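Local atomic coordinates of ribosomal protein uL16 3-hydroxylase (Escherichia coli, PDB entry 4NUB), a protein that is a growth-regulating oxygenase that hydroxylates an arginine of ribosomal protein uL16 at its C3 position, using ferrous iron, 2-oxoglutarate and oxygen. Residues A[142-147]-A[183-188]; A[39-44]-A[79-84]; A[303-308]-A[338-343]; A[331-336]-A[354-359]. The protein carries 2 engineered substitutions. All coordinates share one frame; numbering follows the deposited sequence.

Interaction 1. Residues A[142-147]-A[183-188]. Engineered in segment 142-147: Ala-146 (natural residue Glu), Ala-147 (natural residue Lys). With FE (Fe (III) ion), chain B.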
# COMPACT_ATOMS: atom_id res chain seq x y z
N TRP A 142 3.21 35.62 21.82
CA TRP A 142 3.72 34.48 21.06
C TRP A 142 5.24 34.55 20.92
O TRP A 142 5.80 35.63 20.68
CB TRP A 142 3.07 34.42 19.68
CG TRP A 142 1.67 33.86 19.63
CD1 TRP A 142 0.50 34.56 19.61
CD2 TRP A 142 1.30 32.47 19.57
NE1 TRP A 142 -0.57 33.70 19.56
CE2 TRP A 142 -0.11 32.42 19.54
CE3 TRP A 142 2.03 31.28 19.56
CZ2 TRP A 142 -0.80 31.22 19.49
CZ3 TRP A 142 1.33 30.09 19.51
CH2 TRP A 142 -0.07 30.07 19.47
N ARG A 143 5.90 33.41 21.10
CA ARG A 143 7.34 33.28 20.86
C ARG A 143 7.62 32.26 19.73
O ARG A 143 6.98 31.23 19.67
CB ARG A 143 8.07 32.88 22.15
CG ARG A 143 8.17 33.98 23.21
CD ARG A 143 8.68 33.46 24.56
NE ARG A 143 10.05 32.97 24.52
CZ ARG A 143 10.38 31.68 24.49
NH1 ARG A 143 9.44 30.73 24.51
NH2 ARG A 143 11.66 31.33 24.44
N VAL A 144 8.56 32.57 18.84
CA VAL A 144 8.96 31.64 17.80
C VAL A 144 10.48 31.54 17.72
O VAL A 144 11.17 32.57 17.72
CB VAL A 144 8.45 32.08 16.41
CG1 VAL A 144 8.78 31.02 15.35
CG2 VAL A 144 6.94 32.39 16.43
N GLY A 145 11.01 30.33 17.65
CA GLY A 145 12.45 30.14 17.57
C GLY A 145 12.84 29.72 16.17
O GLY A 145 11.98 29.45 15.34
N ALA A 146 14.14 29.66 15.91
CA ALA A 146 14.62 29.19 14.61
C ALA A 146 14.35 27.70 14.49
O ALA A 146 14.08 27.02 15.49
CB ALA A 146 16.08 29.49 14.46
N ALA A 147 14.43 27.17 13.27
CA ALA A 147 14.04 25.77 13.05
C ALA A 147 15.16 24.77 13.34
O ALA A 147 16.34 25.10 13.26
CB ALA A 147 13.48 25.58 11.65
N PRO A 183 6.45 25.52 8.58
CA PRO A 183 6.63 24.26 9.30
C PRO A 183 8.06 24.15 9.80
O PRO A 183 8.98 24.60 9.11
CB PRO A 183 6.36 23.20 8.23
CG PRO A 183 5.66 23.92 7.12
CD PRO A 183 6.20 25.30 7.14
N GLY A 184 8.24 23.58 10.99
CA GLY A 184 9.57 23.35 11.54
C GLY A 184 10.00 24.29 12.66
O GLY A 184 10.87 23.95 13.45
N PHE A 185 9.39 25.47 12.72
CA PHE A 185 9.76 26.47 13.71
C PHE A 185 9.01 26.28 15.00
O PHE A 185 7.79 26.31 15.01
CB PHE A 185 9.48 27.87 13.18
CG PHE A 185 10.37 28.26 12.04
CD1 PHE A 185 10.24 27.66 10.81
CD2 PHE A 185 11.33 29.24 12.21
CE1 PHE A 185 11.05 28.02 9.76
CE2 PHE A 185 12.15 29.60 11.17
CZ PHE A 185 12.00 29.00 9.94
N PRO A 186 9.74 26.10 16.11
CA PRO A 186 9.10 25.91 17.40
C PRO A 186 8.42 27.19 17.85
O PRO A 186 8.98 28.27 17.70
CB PRO A 186 10.28 25.59 18.33
CG PRO A 186 11.46 26.17 17.66
CD PRO A 186 11.21 26.00 16.20
N HIS A 187 7.23 27.07 18.41
CA HIS A 187 6.53 28.24 18.89
C HIS A 187 5.85 27.98 20.22
O HIS A 187 5.66 26.84 20.62
CB HIS A 187 5.53 28.75 17.84
CG HIS A 187 4.62 27.69 17.28
ND1 HIS A 187 4.95 26.92 16.19
CD2 HIS A 187 3.36 27.32 17.63
CE1 HIS A 187 3.96 26.10 15.90
NE2 HIS A 187 2.98 26.33 16.76
N GLU A 188 5.48 29.05 20.92
CA GLU A 188 4.78 28.94 22.18
C GLU A 188 3.98 30.21 22.37
O GLU A 188 4.46 31.30 22.07
CB GLU A 188 5.76 28.78 23.34
CG GLU A 188 5.08 28.54 24.69
CD GLU A 188 6.03 28.70 25.88
OE1 GLU A 188 7.23 28.99 25.67
OE2 GLU A 188 5.55 28.54 27.02
FE FE B . 1.11 25.20 16.68
O HOH W 1 -0.47 26.52 18.22
O HOH W 2 -0.67 26.18 15.25
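Val-144 and His-187 form a non-hydrogen-bonded pair on antiparallel strands of the JmjC-type cupin barrel, next to the hydrogen-bonded pair Arg-143 and Glu-188. This part is tight: Arg-143 N meets Glu-188 O at 2.7 Å, Glu-188 N returns a bond to Arg-143 O, and Gly-145 N reaches Pro-186 O at 2.9 Å. On the buried face, Trp-142 CZ3 approaches His-187 CD2 obliquely at 3.9 Å, while Val-144 flanks the histidine. The other face is nearer solvent and suits charges: Glu-188, with CG anti to its backbone N (chi1 -175°) and an extended chain, runs alongside Arg-143 and carries OE1 to 3.0 Å from Arg-143 NH1, a salt bridge at the guanidinium edge with the two planes 89° apart. Beyond Gly-145 the contact loosens into an exposed loop, where the methyl of engineered Ala-147 sits centrally over one face of the Phe-185 ring, a CH-pi contact. With a serine in place of Phe-185, the Ala-147 methyl would probably lose the surface it rests on, leaving that loop less well held. His-187 ND1 donates to Phe-185 O at 3.1 Å, fixing the turn of the imidazole, and NE2 binds the iron ion at 2.2 Å together with His-125 and Asp-127.

Interaction 2. Residues A[39-44]-A[79-84]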
# COMPACT_ATOMS: atom_id res chain seq x y z
N GLU A 39 -20.39 31.10 22.03
CA GLU A 39 -20.77 30.26 20.90
C GLU A 39 -19.77 29.13 20.71
O GLU A 39 -20.16 27.98 20.50
CB GLU A 39 -20.90 31.10 19.62
CG GLU A 39 -22.12 32.01 19.58
CD GLU A 39 -21.99 33.15 18.58
OE1 GLU A 39 -22.98 33.45 17.87
OE2 GLU A 39 -20.91 33.76 18.51
N LEU A 40 -18.49 29.45 20.83
CA LEU A 40 -17.43 28.47 20.68
C LEU A 40 -17.55 27.31 21.66
O LEU A 40 -17.50 26.15 21.28
CB LEU A 40 -16.06 29.12 20.85
CG LEU A 40 -14.87 28.16 20.73
CD1 LEU A 40 -14.69 27.69 19.30
CD2 LEU A 40 -13.61 28.82 21.23
N ALA A 41 -17.72 27.64 22.94
CA ALA A 41 -17.84 26.62 23.97
C ALA A 41 -19.08 25.75 23.78
O ALA A 41 -19.04 24.55 24.04
CB ALA A 41 -17.86 27.26 25.33
N GLY A 42 -20.17 26.36 23.33
CA GLY A 42 -21.42 25.63 23.18
C GLY A 42 -21.29 24.60 22.08
O GLY A 42 -21.92 23.54 22.07
N LEU A 43 -20.42 24.95 21.15
CA LEU A 43 -20.16 24.15 19.99
C LEU A 43 -19.28 22.95 20.35
O LEU A 43 -19.39 21.88 19.76
CB LEU A 43 -19.47 25.05 18.97
CG LEU A 43 -19.03 24.54 17.61
CD1 LEU A 43 -20.09 23.64 17.03
CD2 LEU A 43 -18.78 25.74 16.70
N ALA A 44 -18.41 23.12 21.34
CA ALA A 44 -17.51 22.05 21.76
C ALA A 44 -18.26 21.03 22.59
O ALA A 44 -17.76 19.92 22.83
CB ALA A 44 -16.33 22.62 22.54
N TRP A 79 -5.70 27.87 31.32
CA TRP A 79 -6.32 26.82 30.50
C TRP A 79 -6.73 27.38 29.16
O TRP A 79 -6.88 28.59 28.99
CB TRP A 79 -7.52 26.14 31.20
CG TRP A 79 -8.66 27.06 31.55
CD1 TRP A 79 -8.85 27.71 32.73
CD2 TRP A 79 -9.75 27.43 30.71
NE1 TRP A 79 -9.99 28.47 32.68
CE2 TRP A 79 -10.57 28.32 31.44
CE3 TRP A 79 -10.12 27.12 29.40
CZ2 TRP A 79 -11.72 28.89 30.92
CZ3 TRP A 79 -11.28 27.68 28.88
CH2 TRP A 79 -12.07 28.55 29.64
N SER A 80 -6.90 26.50 28.19
CA SER A 80 -7.22 26.90 26.85
C SER A 80 -8.19 25.89 26.26
O SER A 80 -8.01 24.68 26.42
CB SER A 80 -5.94 26.96 26.02
OG SER A 80 -6.10 27.75 24.87
N LEU A 81 -9.23 26.38 25.61
CA LEU A 81 -10.12 25.53 24.82
C LEU A 81 -9.73 25.60 23.34
O LEU A 81 -9.65 26.69 22.76
CB LEU A 81 -11.57 25.95 25.03
CG LEU A 81 -12.60 25.22 24.16
CD1 LEU A 81 -12.59 23.72 24.45
CD2 LEU A 81 -13.99 25.82 24.34
N LEU A 82 -9.49 24.45 22.72
CA LEU A 82 -9.09 24.43 21.31
C LEU A 82 -10.04 23.58 20.47
O LEU A 82 -10.23 22.37 20.72
CB LEU A 82 -7.66 23.93 21.12
CG LEU A 82 -6.52 24.69 21.76
CD1 LEU A 82 -6.27 24.21 23.19
CD2 LEU A 82 -5.30 24.51 20.91
N VAL A 83 -10.62 24.21 19.47
CA VAL A 83 -11.63 23.54 18.69
C VAL A 83 -11.22 23.43 17.24
O VAL A 83 -10.84 24.42 16.61
CB VAL A 83 -12.97 24.23 18.78
CG1 VAL A 83 -14.03 23.31 18.20
CG2 VAL A 83 -13.26 24.57 20.23
N GLN A 84 -11.33 22.21 16.74
CA GLN A 84 -10.85 21.88 15.42
C GLN A 84 -11.90 22.17 14.35
O GLN A 84 -13.09 21.94 14.57
CB GLN A 84 -10.46 20.41 15.41
CG GLN A 84 -9.24 20.13 14.60
CD GLN A 84 -8.05 20.86 15.13
OE1 GLN A 84 -7.89 21.02 16.35
NE2 GLN A 84 -7.19 21.33 14.23
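Leu-40 and Leu-81 each hold CG anti to the backbone N (chi1 179° and 175°), which sends the two branched ends into the gap between helix and strand. Val-83 is turned with CG1 anti to its nitrogen, leaving CG2 to do the touching. Leu-40 and Val-83 meet tip to tip, with Leu-40 CD1 3.6 Å from Val-83 CG2. Leu-81 instead divides its two methyls between successive turns of the helix: CD2 lies 3.9 Å from Ala-41 CA, and CD1 is 4.3 Å from Ala-44 CB. Leu-81 CD2 also brushes Leu-40 CD2. Alanine suits position 41 because its short side chain lets the leucine come close to the backbone, whereas at Ala-44 the methyl itself fits against Leu-81 and Val-83. No hydrogen bond crosses this buried, wholly apolar contact. The axes of the two segments pass 9.4 Å apart at 67°, so the helix runs steeply across the strand. Leu-40 also packs on Phe-115 of the adjacent strand 108-116, which carries the inferred substrate-binding residue Ser-114. This is helix-on-sheet packing, the helix laid by its apolar side across a strand on one face of the larger sheet of the jelly-roll (cupin) fold.

Interaction 3. Residues A[303-308]-A[338-343]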
# COMPACT_ATOMS: atom_id res chain seq x y z
N LEU A 303 -27.33 28.46 -4.32
CA LEU A 303 -26.82 27.14 -3.98
C LEU A 303 -25.50 27.32 -3.24
O LEU A 303 -24.58 27.95 -3.75
CB LEU A 303 -26.65 26.29 -5.23
CG LEU A 303 -26.44 24.79 -4.99
CD1 LEU A 303 -27.58 24.20 -4.20
CD2 LEU A 303 -26.29 24.07 -6.31
N VAL A 304 -25.42 26.78 -2.02
CA VAL A 304 -24.26 27.02 -1.16
C VAL A 304 -23.44 25.78 -0.88
O VAL A 304 -23.99 24.74 -0.51
CB VAL A 304 -24.71 27.59 0.18
CG1 VAL A 304 -23.51 27.81 1.07
CG2 VAL A 304 -25.47 28.88 -0.03
N ARG A 305 -22.12 25.87 -1.05
CA ARG A 305 -21.26 24.74 -0.76
C ARG A 305 -21.17 24.51 0.74
O ARG A 305 -21.08 25.46 1.51
CB ARG A 305 -19.86 24.93 -1.34
CG ARG A 305 -19.02 23.66 -1.24
CD ARG A 305 -17.54 23.91 -1.35
NE ARG A 305 -17.16 24.56 -2.60
CZ ARG A 305 -15.91 24.80 -2.95
NH1 ARG A 305 -14.92 24.45 -2.13
NH2 ARG A 305 -15.63 25.40 -4.10
N LEU A 306 -21.20 23.24 1.14
CA LEU A 306 -21.09 22.87 2.54
C LEU A 306 -19.72 23.25 3.05
O LEU A 306 -18.73 23.05 2.36
CB LEU A 306 -21.29 21.37 2.71
CG LEU A 306 -21.11 20.82 4.12
CD1 LEU A 306 -22.31 21.20 4.98
CD2 LEU A 306 -20.88 19.31 4.12
N GLY A 307 -19.67 23.80 4.25
CA GLY A 307 -18.42 24.26 4.83
C GLY A 307 -17.37 23.19 5.05
O GLY A 307 -17.59 22.21 5.77
N GLY A 308 -16.21 23.39 4.44
CA GLY A 308 -15.08 22.53 4.67
C GLY A 308 -14.89 21.59 3.52
O GLY A 308 -13.86 20.93 3.42
N SER A 338 -14.82 27.27 -7.91
CA SER A 338 -14.39 28.61 -7.51
C SER A 338 -15.37 29.40 -6.63
O SER A 338 -14.93 30.22 -5.83
CB SER A 338 -14.06 29.45 -8.74
OG SER A 338 -15.23 29.69 -9.51
N ASN A 339 -16.67 29.18 -6.76
CA ASN A 339 -17.64 29.92 -5.93
C ASN A 339 -18.18 29.13 -4.75
O ASN A 339 -18.68 28.03 -4.90
CB ASN A 339 -18.81 30.43 -6.77
CG ASN A 339 -18.37 31.34 -7.90
OD1 ASN A 339 -17.38 31.08 -8.57
ND2 ASN A 339 -19.11 32.42 -8.11
N ILE A 340 -18.09 29.70 -3.56
CA ILE A 340 -18.74 29.07 -2.42
C ILE A 340 -20.26 29.23 -2.51
O ILE A 340 -21.02 28.40 -2.01
CB ILE A 340 -18.17 29.61 -1.10
CG1 ILE A 340 -16.76 29.06 -0.93
CG2 ILE A 340 -19.02 29.17 0.12
CD1 ILE A 340 -16.74 27.55 -0.88
N ALA A 341 -20.71 30.30 -3.16
CA ALA A 341 -22.14 30.52 -3.37
C ALA A 341 -22.47 30.75 -4.83
O ALA A 341 -22.00 31.70 -5.46
CB ALA A 341 -22.63 31.65 -2.55
N LEU A 342 -23.31 29.86 -5.36
CA LEU A 342 -23.60 29.80 -6.78
C LEU A 342 -25.01 30.27 -7.06
O LEU A 342 -25.93 30.06 -6.25
CB LEU A 342 -23.43 28.36 -7.26
CG LEU A 342 -21.99 27.90 -7.09
CD1 LEU A 342 -21.91 26.49 -6.53
CD2 LEU A 342 -21.25 27.98 -8.42
N THR A 343 -25.17 30.92 -8.20
CA THR A 343 -26.46 31.35 -8.70
C THR A 343 -26.61 30.85 -10.13
O THR A 343 -25.65 30.40 -10.73
CB THR A 343 -26.55 32.88 -8.73
OG1 THR A 343 -25.58 33.40 -9.64
CG2 THR A 343 -26.25 33.43 -7.37
O HOH W 3 -18.90 25.35 -4.67
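Leu-303 and Leu-342 form an antiparallel hydrogen-bonded pair, with Val-304 and Ala-341 as the adjoining non-hydrogen-bonded pair. Leu-342 N gives a nearly straight bond to Leu-303 O at 2.8 Å, Leu-303 N answers to Leu-342 O, and Arg-305 N extends the pairing to Ile-340 O at 2.9 Å. Leucines suit the first pair because both side chains are buried on one face of the sheet, their CB atoms 4.3 Å apart, whereas small Ala-341 lies on the other face at an exposed place. The side-chain contact proper belongs to Arg-305 and Ile-340, which cross at about a right angle. The arginine leaves the backbone extended, with CG anti to N, and then bends at chi3 (-59°). This bend helps bring one face of its guanidinium against Ile-340 CD1, which stands 3.4 Å above the plane and toward the rim. The apolar methyl thus takes the flat face, while a water lies at the edge, in the plane. Arg-305 NE donates to this water at 2.8 Å, and the water in turn donates to Asn-339 O; backbone oxygens take the other N-H groups, NH1 binding Leu-309 O and NH2 Leu-336 O. A methionine in place of Arg-305 would probably leave these oxygens and the water without their donor, and the last turn of helix 330-338 less firmly tied to the strand. Asn-339 is the first residue to leave helical geometry after that helix, two residues before strand 341-342. Strand 303-305 lies between 341-342 and 369-371 in a small sheet, with Trp-369 packing on Leu-303, Arg-305 and Leu-342, and helix 330-338 against Leu-342.

Interaction 4. Residues A[331-336]-A[354-359]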
# COMPACT_ATOMS: atom_id res chain seq x y z
N PRO A 331 -17.03 25.43 -18.35
CA PRO A 331 -17.10 26.65 -17.53
C PRO A 331 -18.07 26.53 -16.35
O PRO A 331 -17.85 27.15 -15.31
CB PRO A 331 -17.61 27.69 -18.51
CG PRO A 331 -18.47 26.90 -19.45
CD PRO A 331 -17.76 25.58 -19.62
N ALA A 332 -19.14 25.77 -16.53
CA ALA A 332 -20.11 25.53 -15.48
C ALA A 332 -19.42 24.78 -14.36
O ALA A 332 -19.50 25.15 -13.20
CB ALA A 332 -21.26 24.72 -16.01
N LEU A 333 -18.73 23.71 -14.74
CA LEU A 333 -17.96 22.91 -13.81
C LEU A 333 -16.92 23.75 -13.06
O LEU A 333 -16.70 23.56 -11.87
CB LEU A 333 -17.26 21.79 -14.57
CG LEU A 333 -17.13 20.50 -13.79
CD1 LEU A 333 -18.51 20.00 -13.45
CD2 LEU A 333 -16.35 19.49 -14.60
N ASP A 334 -16.28 24.67 -13.75
CA ASP A 334 -15.36 25.59 -13.09
C ASP A 334 -16.07 26.34 -11.97
O ASP A 334 -15.51 26.51 -10.89
CB ASP A 334 -14.76 26.58 -14.10
CG ASP A 334 -13.37 26.16 -14.58
OD1 ASP A 334 -12.61 25.59 -13.77
OD2 ASP A 334 -13.04 26.41 -15.76
N ALA A 335 -17.30 26.79 -12.23
CA ALA A 335 -18.05 27.56 -11.24
C ALA A 335 -18.18 26.82 -9.92
O ALA A 335 -18.01 27.42 -8.86
CB ALA A 335 -19.41 27.96 -11.78
N LEU A 336 -18.45 25.52 -10.01
CA LEU A 336 -18.52 24.67 -8.82
C LEU A 336 -17.27 24.74 -7.94
O LEU A 336 -17.38 24.73 -6.71
CB LEU A 336 -18.78 23.23 -9.21
CG LEU A 336 -20.24 22.91 -9.51
CD1 LEU A 336 -20.39 21.45 -9.91
CD2 LEU A 336 -21.06 23.21 -8.28
N PRO A 354 -30.08 18.08 -19.25
CA PRO A 354 -30.64 17.33 -18.13
C PRO A 354 -29.59 16.40 -17.52
O PRO A 354 -29.72 16.02 -16.37
CB PRO A 354 -31.77 16.51 -18.76
CG PRO A 354 -31.89 17.01 -20.15
CD PRO A 354 -30.58 17.58 -20.54
N SER A 355 -28.57 16.04 -18.28
CA SER A 355 -27.47 15.26 -17.73
C SER A 355 -26.80 16.06 -16.62
O SER A 355 -26.50 15.54 -15.54
CB SER A 355 -26.46 14.89 -18.83
OG SER A 355 -25.26 14.36 -18.28
N PHE A 356 -26.59 17.35 -16.87
CA PHE A 356 -25.93 18.20 -15.91
C PHE A 356 -26.81 18.48 -14.68
O PHE A 356 -26.30 18.45 -13.56
CB PHE A 356 -25.45 19.49 -16.59
CG PHE A 356 -24.72 20.42 -15.66
CD1 PHE A 356 -23.40 20.19 -15.32
CD2 PHE A 356 -25.35 21.53 -15.14
CE1 PHE A 356 -22.72 21.04 -14.47
CE2 PHE A 356 -24.69 22.38 -14.28
CZ PHE A 356 -23.36 22.13 -13.95
N LEU A 357 -28.11 18.75 -14.88
CA LEU A 357 -29.03 18.92 -13.75
C LEU A 357 -28.98 17.71 -12.86
O LEU A 357 -28.89 17.81 -11.64
CB LEU A 357 -30.47 19.10 -14.23
CG LEU A 357 -30.80 20.46 -14.83
CD1 LEU A 357 -32.14 20.43 -15.56
CD2 LEU A 357 -30.81 21.51 -13.74
N ALA A 358 -29.01 16.54 -13.49
CA ALA A 358 -28.97 15.27 -12.79
C ALA A 358 -27.74 15.18 -11.91
O ALA A 358 -27.83 14.80 -10.75
CB ALA A 358 -28.97 14.14 -13.80
N MSE A 359 -26.59 15.54 -12.48
CA MSE A 359 -25.32 15.51 -11.77
C MSE A 359 -25.36 16.43 -10.55
O MSE A 359 -24.92 16.05 -9.46
CB MSE A 359 -24.18 15.90 -12.72
CG MSE A 359 -22.79 15.78 -12.11
SE MSE A 359 -21.76 17.43 -12.33
CE MSE A 359 -22.98 18.74 -11.58
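Within the winged-helix-like domain, Phe-356 of helix 354-366 reaches across to Ala-332 of helix 330-338, joining two helices that run nearly parallel. The segment axes are 12.7 Å apart and only 13° from parallel, a spacing too wide for backbones to pack closely, so long side chains must bridge it. Phe-356 does so with CG anti to its backbone N (chi1 -179°), which directs the ring toward the other helix. The far corner of the ring, CZ, comes to 3.9 Å from Ala-332 CB in an oblique approach, and alanine fits here because its short methyl leaves room for the aromatic tip. Leu-333 CD1 lies at the edge of the same ring, near its plane, 4.5 Å from CE1, a looser contact. One turn further on, Met-359, present as selenomethionine, bends at chi2 and chi3 and slides past Leu-336 in the opposite direction; its CE stands 4.1 Å from Leu-336 CD1. Its selenium also lies 4.3 Å from Leu-333 CD1, so this leucine touches both bridging residues. A flexible unbranched chain suits such a place, since it can fold to follow the leucines. No hydrogen bond links the two segments, and the touching residues are mostly buried. Ile-325 of strand 323-325 packs on both Leu-333 and Met-359, while Ala-350 touches Ala-332 and Phe-356. Helices gathered round a shared apolar interior, with a small antiparallel sheet alongside, are typical of the winged-helix fold.

Interactions 1 and 2 belong to the catalytic half of the chain, interactions 3 and 4 to the winged-helix-like region. Interaction 1 supplies an iron ligand directly; interaction 2 does not touch interaction 1, the nearest atoms of the two being about 8 Å apart, and packs behind the sheet that carries Ser-114. Interactions 3 and 4 lie away from the annotated sites, with centres about 35 and 45 Å from that of interaction 1 and across the centre of the chain. These two do touch: Leu-342 CD1 packs 3.8 Å from Leu-336 CD2, and Arg-305 NH2 is 3.2 Å from Leu-336 O, so helix 330-338 is shared between small sheet and helix pair.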